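Local coordinates for protein HTH-type transcriptional regulator cbl (Escherichia coli K12, PDB 2FYI) that acts as a LysR-family DNA-binding transcriptional regulator, possibly accessory within the cys regulon, and is represented here by its cofactor-binding domain, at residues G50-G62 with G67-L79. Residues are numbered along the deposited sequence; the frame is centred on the assembly and turned at random.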
ATOM      1  N   GLY A  50      -7.349  -0.818  -4.366  1.00 36.96           N
ATOM      2  CA  GLY A  50      -7.406  -2.255  -4.275  1.00 37.56           C
ATOM      3  C   GLY A  50      -6.428  -2.903  -5.205  1.00 38.27           C
ATOM      4  O   GLY A  50      -5.718  -2.212  -5.911  1.00 38.95           O
ATOM      5  N   THR A  51      -6.395  -4.238  -5.182  1.00 38.66           N
ATOM      6  CA  THR A  51      -5.560  -5.047  -6.087  1.00 38.61           C
ATOM      7  C   THR A  51      -6.238  -5.146  -7.449  1.00 39.10           C
ATOM      8  O   THR A  51      -7.454  -4.991  -7.555  1.00 39.42           O
ATOM      9  CB  THR A  51      -5.393  -6.495  -5.573  1.00 38.35           C
ATOM     10  OG1 THR A  51      -6.612  -7.230  -5.784  1.00 36.72           O
ATOM     11  CG2 THR A  51      -5.019  -6.519  -4.096  1.00 37.87           C
ATOM     12  N   PRO A  52      -5.464  -5.439  -8.500  1.00 39.27           N
ATOM     13  CA  PRO A  52      -6.067  -5.445  -9.840  1.00 39.39           C
ATOM     14  C   PRO A  52      -7.272  -6.382  -9.939  1.00 40.23           C
ATOM     15  O   PRO A  52      -8.241  -6.069 -10.607  1.00 40.34           O
ATOM     16  CB  PRO A  52      -4.916  -5.905 -10.738  1.00 38.83           C
ATOM     17  CG  PRO A  52      -3.685  -5.562  -9.957  1.00 38.78           C
ATOM     18  CD  PRO A  52      -4.037  -5.792  -8.523  1.00 38.40           C
ATOM     19  N   GLN A  53      -7.221  -7.511  -9.255  1.00 41.58           N
ATOM     20  CA  GLN A  53      -8.312  -8.467  -9.306  1.00 43.67           C
ATOM     21  C   GLN A  53      -9.587  -7.963  -8.599  1.00 42.35           C
ATOM     22  O   GLN A  53     -10.709  -8.205  -9.069  1.00 41.74           O
ATOM     23  CB  GLN A  53      -7.834  -9.810  -8.770  1.00 44.55           C
ATOM     24  CG  GLN A  53      -8.925 -10.661  -8.153  1.00 47.86           C
ATOM     25  CD  GLN A  53      -8.505 -12.139  -8.001  1.00 49.09           C
ATOM     26  OE1 GLN A  53      -7.289 -12.470  -7.886  1.00 51.44           O
ATOM     27  NE2 GLN A  53      -9.512 -13.040  -8.019  1.00 50.27           N
ATOM     28  N   GLU A  54      -9.404  -7.255  -7.483  1.00 41.21           N
ATOM     29  CA  GLU A  54     -10.496  -6.539  -6.830  1.00 40.53           C
ATOM     30  C   GLU A  54     -11.120  -5.512  -7.748  1.00 38.85           C
ATOM     31  O   GLU A  54     -12.340  -5.340  -7.793  1.00 38.97           O
ATOM     32  CB  GLU A  54      -9.961  -5.767  -5.643  1.00 42.16           C
ATOM     33  CG  GLU A  54     -10.268  -6.391  -4.317  1.00 44.08           C
ATOM     34  CD  GLU A  54      -9.162  -6.185  -3.299  1.00 44.71           C
ATOM     35  OE1 GLU A  54      -8.383  -5.185  -3.371  1.00 44.52           O
ATOM     36  OE2 GLU A  54      -9.082  -7.061  -2.423  1.00 45.33           O
ATOM     37  N   ILE A  55     -10.255  -4.793  -8.443  1.00 36.22           N
ATOM     38  CA  ILE A  55     -10.678  -3.745  -9.309  1.00 34.15           C
ATOM     39  C   ILE A  55     -11.559  -4.312 -10.394  1.00 34.08           C
ATOM     40  O   ILE A  55     -12.617  -3.753 -10.708  1.00 34.45           O
ATOM     41  CB  ILE A  55      -9.493  -3.066  -9.923  1.00 33.37           C
ATOM     42  CG1 ILE A  55      -8.525  -2.641  -8.822  1.00 32.62           C
ATOM     43  CG2 ILE A  55      -9.950  -1.864 -10.717  1.00 33.57           C
ATOM     44  CD1 ILE A  55      -7.448  -1.678  -9.277  1.00 32.84           C
ATOM     45  N   ALA A  56     -11.149  -5.438 -10.959  1.00 33.60           N
ATOM     46  CA  ALA A  56     -11.960  -6.087 -11.982  1.00 32.67           C
ATOM     47  C   ALA A  56     -13.314  -6.507 -11.412  1.00 33.16           C
ATOM     48  O   ALA A  56     -14.341  -6.317 -12.042  1.00 33.96           O
ATOM     49  CB  ALA A  56     -11.233  -7.277 -12.570  1.00 32.22           C
ATOM     50  N   THR A  57     -13.325  -7.069 -10.213  1.00 33.30           N
ATOM     51  CA  THR A  57     -14.572  -7.480  -9.611  1.00 33.37           C
ATOM     52  C   THR A  57     -15.483  -6.288  -9.383  1.00 33.83           C
ATOM     53  O   THR A  57     -16.666  -6.358  -9.680  1.00 34.36           O
ATOM     54  CB  THR A  57     -14.302  -8.160  -8.305  1.00 34.06           C
ATOM     55  OG1 THR A  57     -13.617  -9.373  -8.589  1.00 36.12           O
ATOM     56  CG2 THR A  57     -15.580  -8.480  -7.592  1.00 33.72           C
ATOM     57  N   LEU A  58     -14.941  -5.187  -8.865  1.00 33.89           N
ATOM     58  CA  LEU A  58     -15.780  -4.026  -8.582  1.00 33.69           C
ATOM     59  C   LEU A  58     -16.408  -3.524  -9.862  1.00 34.08           C
ATOM     60  O   LEU A  58     -17.549  -3.095  -9.868  1.00 34.35           O
ATOM     61  CB  LEU A  58     -14.991  -2.913  -7.899  1.00 32.89           C
ATOM     62  CG  LEU A  58     -14.446  -3.219  -6.496  1.00 31.40           C
ATOM     63  CD1 LEU A  58     -13.421  -2.178  -6.184  1.00 31.68           C
ATOM     64  CD2 LEU A  58     -15.517  -3.240  -5.434  1.00 29.19           C
ATOM     65  N   LEU A  59     -15.668  -3.589 -10.960  1.00 34.05           N
ATOM     66  CA  LEU A  59     -16.230  -3.164 -12.220  1.00 34.10           C
ATOM     67  C   LEU A  59     -17.328  -4.108 -12.647  1.00 35.71           C
ATOM     68  O   LEU A  59     -18.387  -3.652 -13.059  1.00 35.37           O
ATOM     69  CB  LEU A  59     -15.163  -3.066 -13.297  1.00 32.47           C
ATOM     70  CG  LEU A  59     -14.278  -1.827 -13.332  1.00 30.90           C
ATOM     71  CD1 LEU A  59     -13.326  -1.906 -14.513  1.00 30.27           C
ATOM     72  CD2 LEU A  59     -15.122  -0.593 -13.427  1.00 29.85           C
ATOM     73  N   GLN A  60     -17.094  -5.413 -12.550  1.00 37.83           N
ATOM     74  CA  GLN A  60     -18.114  -6.384 -12.931  1.00 41.84           C
ATOM     75  C   GLN A  60     -19.409  -6.151 -12.169  1.00 41.42           C
ATOM     76  O   GLN A  60     -20.474  -6.255 -12.739  1.00 42.51           O
ATOM     77  CB  GLN A  60     -17.630  -7.818 -12.726  1.00 43.27           C
ATOM     78  CG  GLN A  60     -16.349  -8.177 -13.537  1.00 46.67           C
ATOM     79  CD  GLN A  60     -15.521  -9.347 -12.923  1.00 47.58           C
ATOM     80  OE1 GLN A  60     -16.087 -10.263 -12.292  1.00 50.20           O
ATOM     81  NE2 GLN A  60     -14.178  -9.314 -13.108  1.00 48.91           N
ATOM     82  N   ASN A  61     -19.310  -5.803 -10.892  1.00 41.04           N
ATOM     83  CA  ASN A  61     -20.464  -5.585 -10.023  1.00 41.40           C
ATOM     84  C   ASN A  61     -21.101  -4.218 -10.106  1.00 41.26           C
ATOM     85  O   ASN A  61     -22.111  -3.977  -9.477  1.00 42.11           O
ATOM     86  CB  ASN A  61     -20.022  -5.732  -8.573  1.00 42.88           C
ATOM     87  CG  ASN A  61     -19.553  -7.130  -8.255  1.00 44.54           C
ATOM     88  OD1 ASN A  61     -19.955  -8.088  -8.920  1.00 44.68           O
ATOM     89  ND2 ASN A  61     -18.687  -7.261  -7.237  1.00 44.73           N
ATOM     90  N   GLY A  62     -20.489  -3.292 -10.818  1.00 41.15           N
ATOM     91  CA  GLY A  62     -20.982  -1.926 -10.813  1.00 40.84           C
ATOM     92  C   GLY A  62     -20.686  -1.146  -9.542  1.00 41.24           C
ATOM     93  O   GLY A  62     -21.113  -0.029  -9.395  1.00 40.51           O
ATOM     94  N   GLY A  67     -12.128   1.508 -13.692  1.00 35.55           N
ATOM     95  CA  GLY A  67     -11.049   0.777 -13.051  1.00 35.48           C
ATOM     96  C   GLY A  67      -9.734   1.191 -13.678  1.00 36.10           C
ATOM     97  O   GLY A  67      -9.647   1.333 -14.902  1.00 36.61           O
ATOM     98  N   ILE A  68      -8.708   1.397 -12.853  1.00 35.87           N
ATOM     99  CA  ILE A  68      -7.398   1.796 -13.384  1.00 35.80           C
ATOM    100  C   ILE A  68      -6.282   0.979 -12.774  1.00 36.46           C
ATOM    101  O   ILE A  68      -6.048   1.027 -11.551  1.00 37.35           O
ATOM    102  CB  ILE A  68      -7.106   3.276 -13.124  1.00 35.92           C
ATOM    103  CG1 ILE A  68      -8.138   4.150 -13.851  1.00 36.00           C
ATOM    104  CG2 ILE A  68      -5.710   3.613 -13.567  1.00 35.25           C
ATOM    105  CD1 ILE A  68      -8.506   5.433 -13.106  1.00 35.81           C
ATOM    106  N   ALA A  69      -5.595   0.222 -13.628  1.00 36.38           N
ATOM    107  CA  ALA A  69      -4.516  -0.663 -13.180  1.00 36.81           C
ATOM    108  C   ALA A  69      -3.637  -1.058 -14.354  1.00 38.55           C
ATOM    109  O   ALA A  69      -3.987  -0.814 -15.518  1.00 38.56           O
ATOM    110  CB  ALA A  69      -5.082  -1.884 -12.523  1.00 36.44           C
ATOM    111  N   SER A  70      -2.484  -1.658 -14.055  1.00 40.77           N
ATOM    112  CA  SER A  70      -1.593  -2.138 -15.129  1.00 42.26           C
ATOM    113  C   SER A  70      -1.857  -3.593 -15.484  1.00 43.84           C
ATOM    114  O   SER A  70      -1.409  -4.058 -16.504  1.00 43.62           O
ATOM    115  CB  SER A  70      -0.114  -1.982 -14.752  1.00 41.31           C
ATOM    116  OG  SER A  70       0.312  -0.633 -14.697  1.00 40.19           O
ATOM    117  N   GLU A  71      -2.573  -4.315 -14.634  1.00 46.55           N
ATOM    118  CA  GLU A  71      -2.748  -5.740 -14.839  1.00 49.49           C
ATOM    119  C   GLU A  71      -4.220  -6.108 -14.975  1.00 49.55           C
ATOM    120  O   GLU A  71      -5.108  -5.380 -14.531  1.00 49.25           O
ATOM    121  CB  GLU A  71      -2.117  -6.522 -13.684  1.00 51.99           C
ATOM    122  CG  GLU A  71      -0.649  -6.165 -13.405  1.00 55.80           C
ATOM    123  CD  GLU A  71       0.339  -6.728 -14.469  1.00 58.19           C
ATOM    124  OE1 GLU A  71      -0.023  -7.689 -15.211  1.00 59.72           O
ATOM    125  OE2 GLU A  71       1.490  -6.215 -14.545  1.00 58.79           O
ATOM    126  N   ARG A  72      -4.474  -7.231 -15.634  1.00 49.72           N
ATOM    127  CA  ARG A  72      -5.791  -7.870 -15.611  1.00 49.89           C
ATOM    128  C   ARG A  72      -6.993  -7.080 -16.077  1.00 48.60           C
ATOM    129  O   ARG A  72      -8.066  -7.406 -15.622  1.00 50.70           O
ATOM    130  CB  ARG A  72      -6.171  -8.280 -14.169  1.00 51.55           C
ATOM    131  CG  ARG A  72      -5.223  -9.201 -13.473  1.00 54.81           C
ATOM    132  CD  ARG A  72      -5.992 -10.382 -12.967  1.00 58.06           C
ATOM    133  NE  ARG A  72      -5.268 -11.153 -11.957  1.00 61.00           N
ATOM    134  CZ  ARG A  72      -5.870 -11.956 -11.070  1.00 62.91           C
ATOM    135  NH1 ARG A  72      -7.203 -12.096 -11.073  1.00 62.71           N
ATOM    136  NH2 ARG A  72      -5.145 -12.618 -10.167  1.00 64.19           N
ATOM    137  N   LEU A  73      -6.890  -6.046 -16.900  1.00 46.07           N
ATOM    138  CA  LEU A  73      -8.124  -5.338 -17.252  1.00 43.44           C
ATOM    139  C   LEU A  73      -8.310  -5.533 -18.706  1.00 43.89           C
ATOM    140  O   LEU A  73      -9.433  -5.583 -19.198  1.00 44.52           O
ATOM    141  CB  LEU A  73      -8.095  -3.828 -16.929  1.00 40.72           C
ATOM    142  CG  LEU A  73      -8.108  -3.358 -15.463  1.00 38.56           C
ATOM    143  CD1 LEU A  73      -8.166  -1.850 -15.333  1.00 36.35           C
ATOM    144  CD2 LEU A  73      -9.228  -4.006 -14.705  1.00 37.77           C
ATOM    145  N   SER A  74      -7.208  -5.655 -19.421  1.00 44.76           N
ATOM    146  CA  SER A  74      -7.327  -5.749 -20.858  1.00 46.05           C
ATOM    147  C   SER A  74      -7.555  -7.183 -21.296  1.00 47.35           C
ATOM    148  O   SER A  74      -7.702  -7.454 -22.472  1.00 47.96           O
ATOM    149  CB  SER A  74      -6.122  -5.147 -21.543  1.00 45.61           C
ATOM    150  OG  SER A  74      -4.993  -5.904 -21.234  1.00 46.30           O
ATOM    151  N   ASN A  75      -7.611  -8.101 -20.341  1.00 49.12           N
ATOM    152  CA  ASN A  75      -7.812  -9.491 -20.684  1.00 49.85           C
ATOM    153  C   ASN A  75      -9.023 -10.122 -20.037  1.00 49.65           C
ATOM    154  O   ASN A  75      -9.127 -11.335 -19.944  1.00 50.18           O
ATOM    155  CB  ASN A  75      -6.535 -10.288 -20.429  1.00 51.10           C
ATOM    156  CG  ASN A  75      -5.578 -10.239 -21.614  1.00 52.24           C
ATOM    157  OD1 ASN A  75      -4.409 -10.617 -21.500  1.00 52.87           O
ATOM    158  ND2 ASN A  75      -6.075  -9.767 -22.770  1.00 52.76           N
ATOM    159  N   ASP A  76      -9.964  -9.295 -19.625  1.00 49.39           N
ATOM    160  CA  ASP A  76     -11.163  -9.819 -19.019  1.00 49.25           C
ATOM    161  C   ASP A  76     -12.315  -9.682 -20.000  1.00 48.19           C
ATOM    162  O   ASP A  76     -12.622  -8.585 -20.464  1.00 47.89           O
ATOM    163  CB  ASP A  76     -11.459  -9.062 -17.736  1.00 51.73           C
ATOM    164  CG  ASP A  76     -12.651  -9.626 -16.972  1.00 53.78           C
ATOM    165  OD1 ASP A  76     -13.593 -10.224 -17.585  1.00 53.28           O
ATOM    166  OD2 ASP A  76     -12.627  -9.432 -15.725  1.00 55.31           O
ATOM    167  N   PRO A  77     -12.960 -10.807 -20.323  1.00 47.18           N
ATOM    168  CA  PRO A  77     -14.059 -10.842 -21.276  1.00 46.25           C
ATOM    169  C   PRO A  77     -15.182  -9.881 -20.895  1.00 45.68           C
ATOM    170  O   PRO A  77     -15.936  -9.437 -21.761  1.00 45.38           O
ATOM    171  CB  PRO A  77     -14.582 -12.279 -21.169  1.00 46.30           C
ATOM    172  CG  PRO A  77     -13.444 -13.067 -20.676  1.00 47.13           C
ATOM    173  CD  PRO A  77     -12.673 -12.138 -19.758  1.00 47.68           C
ATOM    174  N   GLN A  78     -15.318  -9.558 -19.615  1.00 45.21           N
ATOM    175  CA  GLN A  78     -16.434  -8.700 -19.222  1.00 44.97           C
ATOM    176  C   GLN A  78     -16.080  -7.236 -19.097  1.00 43.12           C
ATOM    177  O   GLN A  78     -16.909  -6.417 -18.738  1.00 42.48           O
ATOM    178  CB  GLN A  78     -17.017  -9.138 -17.913  1.00 47.60           C
ATOM    179  CG  GLN A  78     -17.893 -10.322 -18.013  1.00 50.30           C
ATOM    180  CD  GLN A  78     -18.230 -10.821 -16.628  1.00 52.76           C
ATOM    181  OE1 GLN A  78     -17.624 -10.383 -15.609  1.00 53.07           O
ATOM    182  NE2 GLN A  78     -19.204 -11.737 -16.561  1.00 53.67           N
ATOM    183  N   LEU A  79     -14.837  -6.895 -19.369  1.00 41.19           N
ATOM    184  CA  LEU A  79     -14.479  -5.495 -19.349  1.00 39.38           C
ATOM    185  C   LEU A  79     -13.989  -5.043 -20.709  1.00 38.62           C
ATOM    186  O   LEU A  79     -13.761  -5.852 -21.597  1.00 38.79           O
ATOM    187  CB  LEU A  79     -13.435  -5.210 -18.266  1.00 38.82           C
ATOM    188  CG  LEU A  79     -13.782  -5.695 -16.861  1.00 38.03           C
ATOM    189  CD1 LEU A  79     -12.611  -5.409 -15.979  1.00 38.41           C
ATOM    190  CD2 LEU A  79     -15.062  -5.053 -16.317  1.00 37.58           C
TER
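With CG swung away from its backbone N (chi1 152°) and the rest of the chain extended, Gln53 lies lengthwise beside Arg72, whose bend at chi2 (-127°) brings the guanidinium against it. Gln53 CB sits above the guanidinium near NH1 rather than over its centre, and Arg72 NH2 gives a weak, bent hydrogen bond to Gln53 OE1 (3.1 Å). Nearby, Pro52 CB rests against Glu71 O at 3.8 Å. Deeper in, Ile55 CG2 packs 3.7 Å from Gly67 CA, where a side chain would run into Ile55 and Leu59, and Ile55 CD1 reaches Ala69 CB at 4.0 Å. Helix 52-61 runs nearly antiparallel to strand 67-69 (163°); in a beta-alpha-beta crossover of the periplasmic-binding-protein-like fold it links strand 43-49 to strand 66-69, both paired parallel with strand 14-20. After the strand the chain folds back along the helix, bringing Leu79 CD2 to Leu59 CB (3.6 Å) and Leu79 CD1 to Ala56 CB (4.1 Å). Toward the last turn of the helix, Gln60 NE2 comes within 3.0 Å of Asp76 OD2, while Gln78 OE1 meets Gln60 CG, the two amides turned steeply against each other; an alanine in place of Gln60 would probably leave the Asp76 carboxylate without its amide neighbour and Gln78 freer to turn. Asp76 OD1 accepts from Gln78 N, forming an Asx turn.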